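Local coordinates for protein Ara h 8 allergen isoform (Arachis hypogaea, PDB 6V8S) that belongs to the Bet v 1 family of plant pathogenesis-related allergens and binds the hydrophobic probe 8-anilino-1-naphthalene sulfonate, consistent with a role in carrying small apolar ligands, at residues S40-E45 against V53-A58; V67-D72 against Y79-T84; E93-V98 against V117-K122. One frame throughout, in Å; residues are numbered along the deposited sequence.

In the fold
The three contacts sample one antiparallel seven-stranded sheet, the curved sheet of the Bet v 1 fold that wraps around helix 129-152. Interactions 1 and 2 are adjoining: their centres lie about 12 Å apart, and strands 53-60 and 63-75 are neighbours, with Lys54 O 2.7 Å from His69 N and Val56 N 2.9 Å from Val67 O, both probable hydrogen bonds. Interaction 2 meets interaction 3, about 15 Å away between centres, where Thr84 CG2 packs 3.9 Å from Lys97 CD. Interactions 1 and 3 do not touch, their nearest atoms being about 11 Å apart. One anilinonaphthalene sulfonate touches both interactions 1 and 2; a second lies against Val117 and Phe119 of interaction 3.

Interaction 1 (S40-E45 against V53-A58); sequences SIEIVE and VKKVTA. With 2AN (8-anilino-1-naphthalene sulfonate), chain Q.
Ile41 and Val56 stand side by side and point the same way from a non-hydrogen-bonded pair of the antiparallel hairpin formed by strands 38-45 and 53-60, at one border of the Bet v 1 sheet. Their methyls Ile41 CG2 and Val56 CG2 are 4.1 Å apart. The same Ile41 CG2 also meets the aliphatic part of Lys54, which slants across it, with Lys54 CD at 3.9 Å. Lys54 is a case of a long side chain serving two purposes: its methylenes pack on Ile41, whereas the extended chain carries NZ away to a salt bridge with Asp28. Helix 27-34 covers Ile41 through Asp28 and Thr31.

On the other face, Val44 lies obliquely over Val53. With its CG1 anti to the carbonyl carbon (chi1 -71°), Val44 places CG2 between backbone N and carbonyl, against Val53 CG1 at 3.5 Å, a tight fit for two methyls. Val44 CG1 instead reaches the CB of Lys55, whose side chain runs at about a right angle to that of Val44. This packing accompanies a classic beta bulge: two residues, Val44 and Glu45, stand opposite the single Val53, and Val53 O accepts a bond from Val44 N and a weak one from Glu45 N. Beyond the bulge the ladder is regular, Glu42 and Lys55 exchanging two backbone bonds.

At the Ser40-Thr57 end of the ladder, the carbonyl oxygen of Val56 and the methyl of Ala58 border the anilinonaphthalene sulfonate, Ala58 CB approaching its ring carbon C14 to 3.5 Å. Next to them Ser40 and Thr57, a hydrogen-bonded pair, turn their hydroxyls to each other, and Ser40 OG meets Thr57 OG1 in a hydrogen bond of 2.6 Å.

Interaction 2 (V67-D72 against Y79-T84); sequences VLHKID and YTYDYT. With 2AN (8-anilino-1-naphthalene sulfonate), chain Q.
His69 and Tyr81 approach each other head-on, and His69 NE2 shares a very short hydrogen bond of 2.5 Å with Tyr81 OH; either atom could be the donor. The hydroxyl sits at the edge of the imidazole, near its plane, and the two rings meet rim to rim with planes at 29°. Lys54 NZ is a second partner of this hydroxyl, so two nitrogen-bearing side chains hold the phenol oxygen. The CG of His69, trans to its own amide nitrogen (chi1 163°), carries the ring along the sheet to this meeting.

Over one imidazole face comes Tyr83, its ring nearly parallel (3°) but displaced, so that its CD2 side lies over the imidazole; CD2 of Tyr83 is 3.4 Å from His69 CE1. Ile71 adds an apolar side to the cluster, its CG2 lying 4.0 Å from Tyr81 CE1. These residues belong to the hairpin of strands 63-75 and 80-86, in the curved sheet of the Bet v 1 fold, and Val67, further along the first strand, touches the bound anilinonaphthalene sulfonate with both methyls.

Between the strands, Lys70 N donates to Thr84 O at 2.8 Å and Thr84 N to Lys70 O, while the side chains of this pair project from the face opposite Ile71 and Tyr83. Beyond Ile71, Asp72 N donates to Asp82 O from above the carbonyl plane. The side chain of Asp72 crosses that of Thr84 at about a right angle, and Thr84 OG1 donates to the syn lone pair of Asp72 OD2 at 2.5 Å.

Interaction 3 (E93-V98 against V117-K122); sequences EILEKV and VTFHTK. With 2AN (8-anilino-1-naphthalene sulfonate), chain T.
Lys97 and His120 run side by side, and the main contact between them is a CH-pi interaction: Lys97 CE rests over the imidazole centre, 3.6 Å from the centroid and only 3° off the ring normal. The fully extended lysine lies along the ring in this way because its CG takes the place between backbone N and carbonyl (chi1 62°). A second CH-pi contact mirrors it on the buried face, where Val98 CG1 sits over the centre of the Phe119 ring at 4.0 Å from the centroid.

Apolar packing extends that face. Val98 CG1 also touches Val117 CG1 at 3.5 Å, while Leu95 CD1 comes to the edge of the Phe119 ring and Leu95 CD2 meets Thr121 CG2. This is the hairpin of strands 95-107 and 110-121 in the Bet v 1 sheet, whose concave side faces helix 129-152: Val131 packs on Leu95 and Val135 on Phe119. Val117 CG2 and the Phe119 edge border a bound anilinonaphthalene sulfonate.

Among the hydrogen bonds, a classic beta bulge stands out. His120 is matched by both Glu96 and Lys97, and its carbonyl O accepts a bond from Glu96 N at 2.7 Å and a weak one from Lys97 N; His120 N returns a bond to Lys97 O. Past the bulge the extended Lys122 side chain reaches back, and its NZ donates to Glu93 O at 2.7 Å in the carbonyl plane, beside the backbone bond from Lys122 N to Ile94 O. A water in the imidazole plane is hydrogen-bonded to His120 ND1 at 3.0 Å and donates a weak bond to Glu96 OE2.

Interaction 1 (S40-E45 against V53-A58)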
# COMPACT_ATOMS: atom_id res chain seq x y z
N SER A 40 -7.54 7.11 -9.98
CA SER A 40 -6.60 6.43 -10.91
C SER A 40 -5.24 6.19 -10.25
O SER A 40 -4.91 6.88 -9.24
CB SER A 40 -6.39 7.24 -12.15
OG SER A 40 -5.86 8.52 -11.82
N ILE A 41 -4.54 5.19 -10.78
CA ILE A 41 -3.15 4.81 -10.46
C ILE A 41 -2.42 4.68 -11.81
O ILE A 41 -2.71 3.76 -12.51
CB ILE A 41 -3.08 3.55 -9.59
CG1 ILE A 41 -3.97 3.70 -8.36
CG2 ILE A 41 -1.65 3.28 -9.21
CD1 ILE A 41 -3.82 2.59 -7.32
N GLU A 42 -1.58 5.65 -12.15
CA GLU A 42 -0.88 5.79 -13.45
C GLU A 42 0.62 5.60 -13.22
O GLU A 42 1.16 6.24 -12.31
CB GLU A 42 -1.14 7.18 -14.03
CG GLU A 42 -0.73 7.43 -15.47
CD GLU A 42 -0.78 8.90 -15.86
OE1 GLU A 42 -0.51 9.80 -14.98
OE2 GLU A 42 -1.09 9.19 -17.06
N ILE A 43 1.24 4.74 -14.01
CA ILE A 43 2.72 4.56 -13.99
C ILE A 43 3.32 5.82 -14.64
O ILE A 43 2.93 6.12 -15.75
CB ILE A 43 3.16 3.24 -14.64
CG1 ILE A 43 2.77 2.07 -13.72
CG2 ILE A 43 4.65 3.28 -15.00
CD1 ILE A 43 3.41 0.70 -14.00
N VAL A 44 4.17 6.55 -13.92
CA VAL A 44 4.82 7.78 -14.47
C VAL A 44 6.25 7.45 -14.87
O VAL A 44 6.83 8.26 -15.62
CB VAL A 44 4.68 9.00 -13.53
CG1 VAL A 44 3.22 9.46 -13.53
CG2 VAL A 44 5.20 8.75 -12.13
N GLU A 45 6.85 6.39 -14.33
CA GLU A 45 8.24 5.96 -14.67
C GLU A 45 8.31 4.43 -14.44
O GLU A 45 7.76 3.95 -13.44
CB GLU A 45 9.22 6.77 -13.80
CG GLU A 45 10.64 6.32 -13.77
CD GLU A 45 11.45 6.38 -15.04
OE1 GLU A 45 11.04 6.99 -16.08
OE2 GLU A 45 12.45 5.65 -15.01
N VAL A 53 7.50 4.25 -10.52
CA VAL A 53 6.76 5.30 -9.75
C VAL A 53 5.36 5.37 -10.32
O VAL A 53 5.21 5.46 -11.56
CB VAL A 53 7.44 6.67 -9.84
CG1 VAL A 53 6.64 7.75 -9.12
CG2 VAL A 53 8.86 6.59 -9.28
N LYS A 54 4.38 5.37 -9.41
CA LYS A 54 2.95 5.47 -9.74
C LYS A 54 2.39 6.72 -9.09
O LYS A 54 2.74 7.01 -7.94
CB LYS A 54 2.19 4.24 -9.23
CG LYS A 54 2.81 2.90 -9.57
CD LYS A 54 1.95 1.75 -9.05
CE LYS A 54 2.59 0.41 -9.11
NZ LYS A 54 1.83 -0.51 -8.24
N LYS A 55 1.55 7.42 -9.81
CA LYS A 55 0.79 8.57 -9.32
C LYS A 55 -0.60 8.09 -8.93
O LYS A 55 -1.31 7.59 -9.81
CB LYS A 55 0.79 9.66 -10.38
CG LYS A 55 0.07 10.91 -9.98
CD LYS A 55 -0.09 11.92 -11.05
CE LYS A 55 1.09 12.85 -11.15
NZ LYS A 55 0.74 14.04 -11.95
N VAL A 56 -0.96 8.23 -7.66
CA VAL A 56 -2.28 7.83 -7.14
C VAL A 56 -3.08 9.12 -6.92
O VAL A 56 -2.71 9.91 -6.06
CB VAL A 56 -2.15 7.01 -5.86
CG1 VAL A 56 -3.52 6.56 -5.35
CG2 VAL A 56 -1.22 5.81 -6.04
N THR A 57 -4.17 9.30 -7.70
CA THR A 57 -5.04 10.47 -7.59
C THR A 57 -6.29 10.12 -6.80
O THR A 57 -6.87 9.09 -7.11
CB THR A 57 -5.35 10.98 -8.99
OG1 THR A 57 -5.98 9.90 -9.65
CG2 THR A 57 -4.04 11.34 -9.64
N ALA A 58 -6.71 10.97 -5.88
CA ALA A 58 -7.94 10.74 -5.09
C ALA A 58 -8.68 12.05 -4.86
O ALA A 58 -8.04 13.11 -4.95
CB ALA A 58 -7.61 10.10 -3.80
C1 2AN Q . -3.15 7.36 -0.10
C2 2AN Q . -3.71 6.76 -1.18
C3 2AN Q . -3.62 5.38 -1.40
C4 2AN Q . -3.04 4.59 -0.47
C5 2AN Q . -2.44 5.15 0.68
C6 2AN Q . -1.80 4.29 1.61
C7 2AN Q . -1.20 4.78 2.70
C8 2AN Q . -1.17 6.16 2.93
N 2AN Q . -3.29 8.74 0.06
S 2AN Q . -1.65 8.74 2.53
C9 2AN Q . -1.83 7.04 2.10
C10 2AN Q . -2.46 6.56 0.90
C11 2AN Q . -3.78 9.70 -0.86
C12 2AN Q . -4.35 10.86 -0.35
C13 2AN Q . -4.82 11.85 -1.21
C14 2AN Q . -4.70 11.70 -2.57
C15 2AN Q . -4.13 10.56 -3.08
C16 2AN Q . -3.66 9.56 -2.24
O1 2AN Q . -3.09 9.36 2.66
O2 2AN Q . -1.05 8.82 3.83
O3 2AN Q . -0.93 9.35 1.45

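Interaction 2 (V67-D72 against Y79-T84)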
# COMPACT_ATOMS: atom_id res chain seq x y z
N VAL A 67 -0.59 11.36 -4.54
CA VAL A 67 0.68 10.96 -3.88
C VAL A 67 1.45 10.08 -4.86
O VAL A 67 0.83 9.64 -5.88
CB VAL A 67 0.48 10.27 -2.53
CG1 VAL A 67 -0.39 11.10 -1.62
CG2 VAL A 67 -0.13 8.91 -2.66
N LEU A 68 2.73 9.85 -4.58
CA LEU A 68 3.59 8.98 -5.43
C LEU A 68 3.83 7.66 -4.69
O LEU A 68 4.10 7.70 -3.48
CB LEU A 68 4.91 9.69 -5.73
CG LEU A 68 4.83 10.87 -6.69
CD1 LEU A 68 3.94 10.55 -7.89
CD2 LEU A 68 4.33 12.11 -5.98
N HIS A 69 3.74 6.56 -5.42
CA HIS A 69 4.05 5.21 -4.89
C HIS A 69 5.24 4.66 -5.67
O HIS A 69 5.14 4.56 -6.90
CB HIS A 69 2.75 4.39 -4.93
CG HIS A 69 2.86 2.91 -4.83
ND1 HIS A 69 1.97 2.17 -4.08
CD2 HIS A 69 3.68 2.02 -5.41
CE1 HIS A 69 2.26 0.89 -4.19
NE2 HIS A 69 3.31 0.77 -5.00
N LYS A 70 6.33 4.33 -4.97
CA LYS A 70 7.58 3.88 -5.64
C LYS A 70 7.88 2.44 -5.22
O LYS A 70 7.95 2.19 -4.01
CB LYS A 70 8.75 4.80 -5.32
CG LYS A 70 10.06 4.42 -6.00
CD LYS A 70 11.03 5.56 -6.20
CE LYS A 70 11.91 5.38 -7.42
NZ LYS A 70 13.25 5.99 -7.24
N ILE A 71 8.08 1.55 -6.19
CA ILE A 71 8.39 0.12 -5.92
C ILE A 71 9.85 0.04 -5.51
O ILE A 71 10.70 0.38 -6.33
CB ILE A 71 8.07 -0.78 -7.12
CG1 ILE A 71 6.63 -0.58 -7.60
CG2 ILE A 71 8.39 -2.22 -6.80
CD1 ILE A 71 6.22 -1.47 -8.78
N ASP A 72 10.11 -0.39 -4.28
CA ASP A 72 11.49 -0.65 -3.77
C ASP A 72 11.88 -2.09 -4.13
O ASP A 72 13.03 -2.30 -4.47
CB ASP A 72 11.57 -0.34 -2.27
CG ASP A 72 11.08 1.07 -1.93
OD1 ASP A 72 11.50 2.02 -2.63
OD2 ASP A 72 10.28 1.24 -0.97
N TYR A 79 6.22 -13.74 -3.07
CA TYR A 79 5.08 -12.88 -2.68
C TYR A 79 5.57 -11.65 -1.91
O TYR A 79 4.94 -11.26 -0.92
CB TYR A 79 4.09 -13.70 -1.87
CG TYR A 79 3.85 -15.11 -2.33
CD1 TYR A 79 3.23 -15.38 -3.54
CD2 TYR A 79 4.28 -16.16 -1.57
CE1 TYR A 79 3.02 -16.68 -3.98
CE2 TYR A 79 4.07 -17.48 -1.96
CZ TYR A 79 3.45 -17.74 -3.18
OH TYR A 79 3.14 -19.03 -3.48
N THR A 80 6.66 -11.04 -2.39
CA THR A 80 7.36 -9.90 -1.75
C THR A 80 6.98 -8.63 -2.49
O THR A 80 7.07 -8.61 -3.75
CB THR A 80 8.88 -10.12 -1.71
OG1 THR A 80 9.10 -11.27 -0.91
CG2 THR A 80 9.63 -8.94 -1.08
N TYR A 81 6.52 -7.60 -1.76
CA TYR A 81 6.21 -6.29 -2.36
C TYR A 81 6.58 -5.20 -1.37
O TYR A 81 5.92 -5.09 -0.32
CB TYR A 81 4.75 -6.22 -2.81
CG TYR A 81 4.42 -4.97 -3.57
CD1 TYR A 81 5.15 -4.62 -4.69
CD2 TYR A 81 3.38 -4.13 -3.18
CE1 TYR A 81 4.86 -3.49 -5.43
CE2 TYR A 81 3.09 -2.98 -3.87
CZ TYR A 81 3.83 -2.67 -5.00
OH TYR A 81 3.56 -1.57 -5.76
N ASP A 82 7.63 -4.44 -1.70
CA ASP A 82 8.14 -3.33 -0.86
C ASP A 82 7.96 -2.05 -1.67
O ASP A 82 8.34 -2.04 -2.85
CB ASP A 82 9.60 -3.52 -0.46
CG ASP A 82 9.92 -4.83 0.25
OD1 ASP A 82 9.00 -5.55 0.67
OD2 ASP A 82 11.11 -5.15 0.36
N TYR A 83 7.42 -1.01 -1.06
CA TYR A 83 7.05 0.23 -1.76
C TYR A 83 7.03 1.39 -0.77
O TYR A 83 6.85 1.16 0.43
CB TYR A 83 5.70 0.07 -2.48
CG TYR A 83 4.54 -0.20 -1.56
CD1 TYR A 83 4.25 -1.46 -1.14
CD2 TYR A 83 3.75 0.85 -1.09
CE1 TYR A 83 3.20 -1.71 -0.25
CE2 TYR A 83 2.72 0.63 -0.20
CZ TYR A 83 2.45 -0.66 0.22
OH TYR A 83 1.39 -0.86 1.06
N THR A 84 7.21 2.60 -1.28
CA THR A 84 7.32 3.83 -0.50
C THR A 84 6.23 4.79 -0.98
O THR A 84 6.10 4.95 -2.22
CB THR A 84 8.75 4.38 -0.61
OG1 THR A 84 9.63 3.46 0.05
CG2 THR A 84 8.91 5.74 0.02
C1 2AN Q . -3.15 7.36 -0.10
C2 2AN Q . -3.71 6.76 -1.18
C3 2AN Q . -3.62 5.38 -1.40
C4 2AN Q . -3.04 4.59 -0.47
C5 2AN Q . -2.44 5.15 0.68
C6 2AN Q . -1.80 4.29 1.61
C7 2AN Q . -1.20 4.78 2.70
C8 2AN Q . -1.17 6.16 2.93
N 2AN Q . -3.29 8.74 0.06
S 2AN Q . -1.65 8.74 2.53
C9 2AN Q . -1.83 7.04 2.10
C10 2AN Q . -2.46 6.56 0.90
C11 2AN Q . -3.78 9.70 -0.86
C12 2AN Q . -4.35 10.86 -0.35
C13 2AN Q . -4.82 11.85 -1.21
C14 2AN Q . -4.70 11.70 -2.57
C15 2AN Q . -4.13 10.56 -3.08
C16 2AN Q . -3.66 9.56 -2.24
O1 2AN Q . -3.09 9.36 2.66
O2 2AN Q . -1.05 8.82 3.83
O3 2AN Q . -0.93 9.35 1.45

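Interaction 3 (E93-V98 against V117-K122)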
# COMPACT_ATOMS: atom_id res chain seq x y z
N GLU A 93 1.15 15.95 6.07
CA GLU A 93 2.04 17.13 6.12
C GLU A 93 3.30 16.82 6.96
O GLU A 93 4.38 17.27 6.61
CB GLU A 93 1.28 18.35 6.60
CG GLU A 93 0.17 18.77 5.64
CD GLU A 93 0.59 19.26 4.25
OE1 GLU A 93 1.72 19.82 4.10
OE2 GLU A 93 -0.20 19.01 3.32
N ILE A 94 3.17 16.04 8.03
CA ILE A 94 4.27 15.81 9.01
C ILE A 94 5.22 14.74 8.48
O ILE A 94 6.28 14.52 9.09
CB ILE A 94 3.69 15.45 10.39
CG1 ILE A 94 4.73 15.65 11.51
CG2 ILE A 94 3.14 14.04 10.41
CD1 ILE A 94 4.19 15.67 12.89
N LEU A 95 4.90 14.07 7.35
CA LEU A 95 5.68 12.92 6.84
C LEU A 95 6.55 13.36 5.66
O LEU A 95 6.03 14.01 4.73
CB LEU A 95 4.74 11.80 6.41
CG LEU A 95 4.05 11.04 7.54
CD1 LEU A 95 3.25 9.88 7.04
CD2 LEU A 95 5.02 10.55 8.63
N GLU A 96 7.80 12.89 5.66
CA GLU A 96 8.67 12.90 4.46
C GLU A 96 8.26 11.73 3.57
O GLU A 96 8.15 11.95 2.36
CB GLU A 96 10.15 12.76 4.82
CG GLU A 96 10.72 13.91 5.58
CD GLU A 96 12.08 13.63 6.20
OE1 GLU A 96 12.78 14.65 6.52
OE2 GLU A 96 12.48 12.44 6.36
N LYS A 97 8.03 10.54 4.15
CA LYS A 97 7.66 9.33 3.39
C LYS A 97 7.24 8.22 4.38
O LYS A 97 7.56 8.30 5.60
CB LYS A 97 8.83 8.85 2.51
CG LYS A 97 10.10 8.44 3.28
CD LYS A 97 11.15 7.84 2.41
CE LYS A 97 12.38 7.48 3.20
NZ LYS A 97 13.47 6.96 2.36
N VAL A 98 6.55 7.21 3.86
CA VAL A 98 6.30 5.95 4.61
C VAL A 98 6.71 4.80 3.71
O VAL A 98 6.26 4.75 2.54
CB VAL A 98 4.82 5.82 5.06
CG1 VAL A 98 4.63 4.68 6.04
CG2 VAL A 98 4.28 7.09 5.53
N VAL A 117 6.49 -1.45 8.52
CA VAL A 117 6.14 -0.07 8.10
C VAL A 117 7.06 0.92 8.81
O VAL A 117 7.12 0.89 10.05
CB VAL A 117 4.68 0.29 8.40
CG1 VAL A 117 4.33 1.63 7.75
CG2 VAL A 117 3.75 -0.81 8.00
N THR A 118 7.76 1.74 8.05
CA THR A 118 8.65 2.79 8.60
C THR A 118 8.11 4.16 8.19
O THR A 118 8.13 4.43 6.98
CB THR A 118 10.12 2.59 8.19
OG1 THR A 118 10.48 1.28 8.56
CG2 THR A 118 11.05 3.54 8.90
N PHE A 119 7.65 4.93 9.18
CA PHE A 119 7.25 6.35 9.02
C PHE A 119 8.50 7.22 9.18
O PHE A 119 9.27 7.06 10.19
CB PHE A 119 6.20 6.74 10.07
CG PHE A 119 4.88 6.02 9.93
CD1 PHE A 119 4.73 4.71 10.38
CD2 PHE A 119 3.75 6.67 9.44
CE1 PHE A 119 3.50 4.08 10.35
CE2 PHE A 119 2.53 6.02 9.38
CZ PHE A 119 2.41 4.73 9.81
N HIS A 120 8.75 8.09 8.22
CA HIS A 120 9.82 9.13 8.28
C HIS A 120 9.12 10.47 8.47
O HIS A 120 8.44 10.94 7.49
CB HIS A 120 10.69 9.12 7.01
CG HIS A 120 11.41 7.85 6.81
ND1 HIS A 120 12.78 7.76 6.97
CD2 HIS A 120 10.96 6.61 6.48
CE1 HIS A 120 13.15 6.49 6.77
NE2 HIS A 120 12.05 5.77 6.50
N THR A 121 9.22 11.03 9.68
CA THR A 121 8.61 12.34 9.98
C THR A 121 9.63 13.43 9.62
O THR A 121 10.84 13.13 9.62
CB THR A 121 8.14 12.43 11.43
OG1 THR A 121 9.27 12.17 12.25
CG2 THR A 121 7.01 11.49 11.75
N LYS A 122 9.15 14.63 9.33
CA LYS A 122 10.00 15.83 9.14
C LYS A 122 10.73 16.13 10.45
O LYS A 122 10.14 15.90 11.55
CB LYS A 122 9.16 17.03 8.67
CG LYS A 122 8.65 16.83 7.24
CD LYS A 122 7.69 17.87 6.80
CE LYS A 122 7.39 17.79 5.31
NZ LYS A 122 6.14 18.54 5.02
C1 2AN T . -0.42 -3.03 7.04
C2 2AN T . 0.35 -2.38 6.13
C3 2AN T . 0.19 -2.59 4.76
C4 2AN T . -0.71 -3.51 4.32
C5 2AN T . -1.52 -4.22 5.22
C6 2AN T . -2.44 -5.17 4.74
C7 2AN T . -3.21 -5.89 5.58
C8 2AN T . -3.12 -5.69 6.96
N 2AN T . -0.25 -2.74 8.38
S 2AN T . -2.23 -4.58 9.22
C9 2AN T . -2.25 -4.76 7.47
C10 2AN T . -1.39 -3.99 6.62
C11 2AN T . 0.10 -1.47 8.91
C12 2AN T . 0.65 -1.40 10.18
C13 2AN T . 0.99 -0.16 10.74
C14 2AN T . 0.76 1.00 10.03
C15 2AN T . 0.19 0.93 8.78
C16 2AN T . -0.13 -0.29 8.21
O1 2AN T . -0.76 -4.98 9.59
O2 2AN T . -3.10 -5.58 9.77
O3 2AN T . -2.49 -3.22 9.53
O HOH W 1 14.57 10.09 7.64